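Local coordinates for putative cytoplasmic protein (Salmonella enterica subsp. enterica serovar Typhimurium, PDB 4IQN) that is of unknown function, a putative cytoplasmic protein belonging to the DUF5066 family, at residues F137-E142 and N157-A162. Residues are numbered along the deposited sequence; the frame is centred on the assembly and turned at random.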
ATOM      1  N   PHE A 137       1.158  -2.182   1.394  1.00 16.37           N
ATOM      2  CA  PHE A 137      -0.196  -1.625   1.210  1.00 16.98           C
ATOM      3  C   PHE A 137      -0.235  -0.232   1.803  1.00 17.55           C
ATOM      4  O   PHE A 137       0.422   0.073   2.796  1.00 16.19           O
ATOM      5  CB  PHE A 137      -1.271  -2.434   1.934  1.00 17.46           C
ATOM      6  CG  PHE A 137      -1.208  -3.906   1.728  1.00 16.27           C
ATOM      7  CD1 PHE A 137      -1.908  -4.526   0.705  1.00 19.76           C
ATOM      8  CD2 PHE A 137      -0.469  -4.706   2.584  1.00 20.25           C
ATOM      9  CE1 PHE A 137      -1.850  -5.887   0.510  1.00 17.25           C
ATOM     10  CE2 PHE A 137      -0.429  -6.055   2.415  1.00 22.32           C
ATOM     11  CZ  PHE A 137      -1.101  -6.664   1.376  1.00 20.88           C
ATOM     12  N   ILE A 138      -1.023   0.633   1.195  1.00 17.08           N
ATOM     13  CA  ILE A 138      -1.422   1.828   1.826  1.00 17.67           C
ATOM     14  C   ILE A 138      -2.643   1.456   2.662  1.00 16.30           C
ATOM     15  O   ILE A 138      -3.601   0.834   2.146  1.00 20.36           O
ATOM     16  CB  ILE A 138      -1.745   2.952   0.812  1.00 18.66           C
ATOM     17  CG1 ILE A 138      -0.618   3.142  -0.213  1.00 22.25           C
ATOM     18  CG2 ILE A 138      -1.952   4.246   1.541  1.00 20.82           C
ATOM     19  CD1 ILE A 138      -0.964   4.211  -1.240  1.00 22.91           C
ATOM     20  N   TYR A 139      -2.594   1.831   3.931  1.00 17.55           N
ATOM     21  CA  TYR A 139      -3.598   1.429   4.930  1.00 17.77           C
ATOM     22  C   TYR A 139      -4.576   2.565   5.073  1.00 18.90           C
ATOM     23  O   TYR A 139      -4.246   3.592   5.666  1.00 18.95           O
ATOM     24  CB  TYR A 139      -2.892   1.148   6.278  1.00 18.07           C
ATOM     25  CG  TYR A 139      -3.612   0.202   7.190  1.00 17.98           C
ATOM     26  CD1 TYR A 139      -3.835  -1.124   6.820  1.00 18.81           C
ATOM     27  CD2 TYR A 139      -4.061   0.610   8.447  1.00 18.77           C
ATOM     28  CE1 TYR A 139      -4.511  -2.015   7.676  1.00 17.97           C
ATOM     29  CE2 TYR A 139      -4.735  -0.290   9.303  1.00 19.03           C
ATOM     30  CZ  TYR A 139      -4.960  -1.593   8.911  1.00 16.94           C
ATOM     31  OH  TYR A 139      -5.632  -2.490   9.761  1.00 22.94           O
ATOM     32  N   ILE A 140      -5.787   2.404   4.511  1.00 19.00           N
ATOM     33  CA  ILE A 140      -6.694   3.535   4.368  1.00 19.43           C
ATOM     34  C   ILE A 140      -7.529   3.752   5.643  1.00 22.03           C
ATOM     35  O   ILE A 140      -8.636   3.258   5.764  1.00 22.40           O
ATOM     36  CB  ILE A 140      -7.606   3.336   3.167  1.00 20.18           C
ATOM     37  CG1 ILE A 140      -6.820   3.021   1.900  1.00 17.51           C
ATOM     38  CG2 ILE A 140      -8.510   4.567   2.946  1.00 22.97           C
ATOM     39  CD1 ILE A 140      -5.792   4.062   1.451  1.00 21.26           C
ATOM     40  N   THR A 141      -6.951   4.460   6.605  1.00 21.31           N
ATOM     41  CA  THR A 141      -7.590   4.772   7.861  1.00 23.44           C
ATOM     42  C   THR A 141      -7.836   6.263   7.861  1.00 24.56           C
ATOM     43  O   THR A 141      -8.867   6.712   7.344  1.00 24.03           O
ATOM     44  CB  THR A 141      -6.745   4.318   9.050  1.00 19.41           C
ATOM     45  OG1 THR A 141      -5.411   4.745   8.835  1.00 19.29           O
ATOM     46  CG2 THR A 141      -6.752   2.815   9.148  1.00 23.38           C
ATOM     47  N   GLU A 142      -6.891   7.042   8.355  1.00 23.14           N
ATOM     48  CA  GLU A 142      -7.072   8.492   8.469  1.00 25.52           C
ATOM     49  C   GLU A 142      -5.807   9.115   7.923  1.00 23.12           C
ATOM     50  O   GLU A 142      -4.713   8.576   8.135  1.00 22.59           O
ATOM     51  CB  GLU A 142      -7.292   8.937   9.929  1.00 23.79           C
ATOM     52  CG  GLU A 142      -8.498   8.338  10.640  1.00 28.19           C
ATOM     53  CD  GLU A 142      -9.838   8.769  10.017  1.00 39.63           C
ATOM     54  OE1 GLU A 142      -9.888   9.875   9.425  1.00 46.87           O
ATOM     55  OE2 GLU A 142     -10.851   8.009  10.105  1.00 57.03           O
ATOM     56  N   ASN A 157       2.861 -15.117   6.970  1.00 25.24           N
ATOM     57  CA  ASN A 157       1.634 -14.954   7.717  1.00 28.96           C
ATOM     58  C   ASN A 157       1.502 -13.703   8.547  1.00 25.37           C
ATOM     59  O   ASN A 157       0.508 -13.566   9.246  1.00 30.60           O
ATOM     60  CB  ASN A 157       1.521 -16.115   8.698  1.00 28.28           C
ATOM     61  CG  ASN A 157       2.682 -16.141   9.677  1.00 31.62           C
ATOM     62  OD1 ASN A 157       3.839 -16.173   9.245  1.00 28.14           O
ATOM     63  ND2 ASN A 157       2.393 -16.079  10.988  1.00 28.87           N
ATOM     64  N   GLU A 158       2.490 -12.806   8.484  0.70 24.03           N
ATOM     65  CA  GLU A 158       2.548 -11.638   9.376  0.70 24.12           C
ATOM     66  C   GLU A 158       2.085 -10.364   8.639  0.70 23.60           C
ATOM     67  O   GLU A 158       2.391 -10.174   7.463  0.70 24.38           O
ATOM     68  CB  GLU A 158       3.981 -11.416   9.903  0.70 22.08           C
ATOM     69  CG  GLU A 158       4.576 -12.551  10.741  0.70 27.86           C
ATOM     70  CD  GLU A 158       4.156 -12.505  12.197  0.70 36.29           C
ATOM     71  OE1 GLU A 158       3.535 -11.518  12.635  0.70 33.02           O
ATOM     72  OE2 GLU A 158       4.449 -13.473  12.919  0.70 45.68           O
ATOM     73  N   PHE A 159       1.361  -9.510   9.347  1.00 20.84           N
ATOM     74  CA  PHE A 159       0.862  -8.244   8.769  1.00 19.69           C
ATOM     75  C   PHE A 159       1.058  -7.160   9.810  1.00 19.79           C
ATOM     76  O   PHE A 159       0.655  -7.350  10.947  1.00 24.06           O
ATOM     77  CB  PHE A 159      -0.643  -8.412   8.446  1.00 23.69           C
ATOM     78  CG  PHE A 159      -1.284  -7.207   7.803  1.00 22.26           C
ATOM     79  CD1 PHE A 159      -1.507  -6.056   8.525  1.00 21.33           C
ATOM     80  CD2 PHE A 159      -1.696  -7.259   6.480  1.00 21.98           C
ATOM     81  CE1 PHE A 159      -2.096  -4.945   7.939  1.00 22.00           C
ATOM     82  CE2 PHE A 159      -2.275  -6.160   5.887  1.00 23.38           C
ATOM     83  CZ  PHE A 159      -2.479  -5.004   6.614  1.00 20.01           C
ATOM     84  N   TRP A 160       1.717  -6.057   9.464  1.00 21.36           N
ATOM     85  CA  TRP A 160       2.004  -4.989  10.421  1.00 17.84           C
ATOM     86  C   TRP A 160       2.104  -3.596   9.807  1.00 17.61           C
ATOM     87  O   TRP A 160       2.408  -3.455   8.641  1.00 18.88           O
ATOM     88  CB  TRP A 160       3.327  -5.277  11.178  1.00 18.91           C
ATOM     89  CG  TRP A 160       4.573  -5.214  10.336  1.00 19.45           C
ATOM     90  CD1 TRP A 160       5.472  -4.177  10.283  1.00 22.74           C
ATOM     91  CD2 TRP A 160       5.116  -6.247   9.495  1.00 20.08           C
ATOM     92  NE1 TRP A 160       6.507  -4.493   9.446  1.00 20.43           N
ATOM     93  CE2 TRP A 160       6.319  -5.742   8.941  1.00 18.33           C
ATOM     94  CE3 TRP A 160       4.685  -7.519   9.113  1.00 20.32           C
ATOM     95  CZ2 TRP A 160       7.076  -6.452   8.034  1.00 20.78           C
ATOM     96  CZ3 TRP A 160       5.468  -8.252   8.222  1.00 23.10           C
ATOM     97  CH2 TRP A 160       6.663  -7.714   7.710  1.00 21.62           C
ATOM     98  N   LEU A 161       1.857  -2.581  10.619  1.00 18.65           N
ATOM     99  CA  LEU A 161       2.079  -1.187  10.212  1.00 20.17           C
ATOM    100  C   LEU A 161       3.571  -0.900  10.239  1.00 19.29           C
ATOM    101  O   LEU A 161       4.275  -1.217  11.210  1.00 20.63           O
ATOM    102  CB  LEU A 161       1.385  -0.200  11.091  1.00 25.63           C
ATOM    103  CG  LEU A 161       0.044   0.372  10.724  1.00 31.37           C
ATOM    104  CD1 LEU A 161       0.042   1.764  11.328  1.00 30.66           C
ATOM    105  CD2 LEU A 161      -0.349   0.389   9.265  1.00 24.64           C
ATOM    106  N   ALA A 162       4.028  -0.313   9.164  1.00 18.02           N
ATOM    107  CA  ALA A 162       5.441  -0.128   8.927  1.00 17.59           C
ATOM    108  C   ALA A 162       5.784   1.382   8.717  1.00 16.29           C
ATOM    109  O   ALA A 162       5.661   2.178   9.676  1.00 17.71           O
ATOM    110  CB  ALA A 162       5.861  -1.046   7.805  1.00 20.46           C
TER
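The Y139 ring meets both F159 and L161 on one side, giving CG and CD2 to the leucine and CD1 and CE1 to the phenylalanine. Followed outward, Y139 CB sits 4.0 Å from L161 CD2. CG and CD2 meet that methyl too, Y139 CD2 lying 3.8 Å from L161 CD2. On the other half of the ring, CD1 and CE1 turn to F159, with Y139 CE1 3.8 Å from F159 CZ and also close to F159 CE1. The hydroxyl at the tip is hydrogen-bonded to the E210 carboxylate. CG anti to the backbone N (chi1 -155°) carries the tyrosine ring into this position.

The rings of F137, Y139 and F159 form an aromatic cluster, but neither pairing across the contact is a full stack. Y139 CE1 reaches F159 at its edge, near the ring plane; the two planes stand at 54° with centroids 6.0 Å apart, an oblique pair. F137 and F159 are closer to parallel, at 23°, yet slid apart, and their nearest atoms, both CE2, are 3.9 Å from each other.

Strands 135-140 and 158-161 are not neighbours in the four-stranded antiparallel sheet: 151-155 runs between them, bonding through its backbone to both F137 and W160. The segment axes accordingly approach only to 9.5 Å, and the contact bridges them over one face of the sheet. Helix 190-207 covers part of this face, with L207 touching both Y139 and L161. With no hydrogen bond between the segments and only carbon atoms meeting, the contact rests on dispersion and hydrophobic burial, while the one polar atom of the cluster's side chains, Y139 OH, is satisfied by E210.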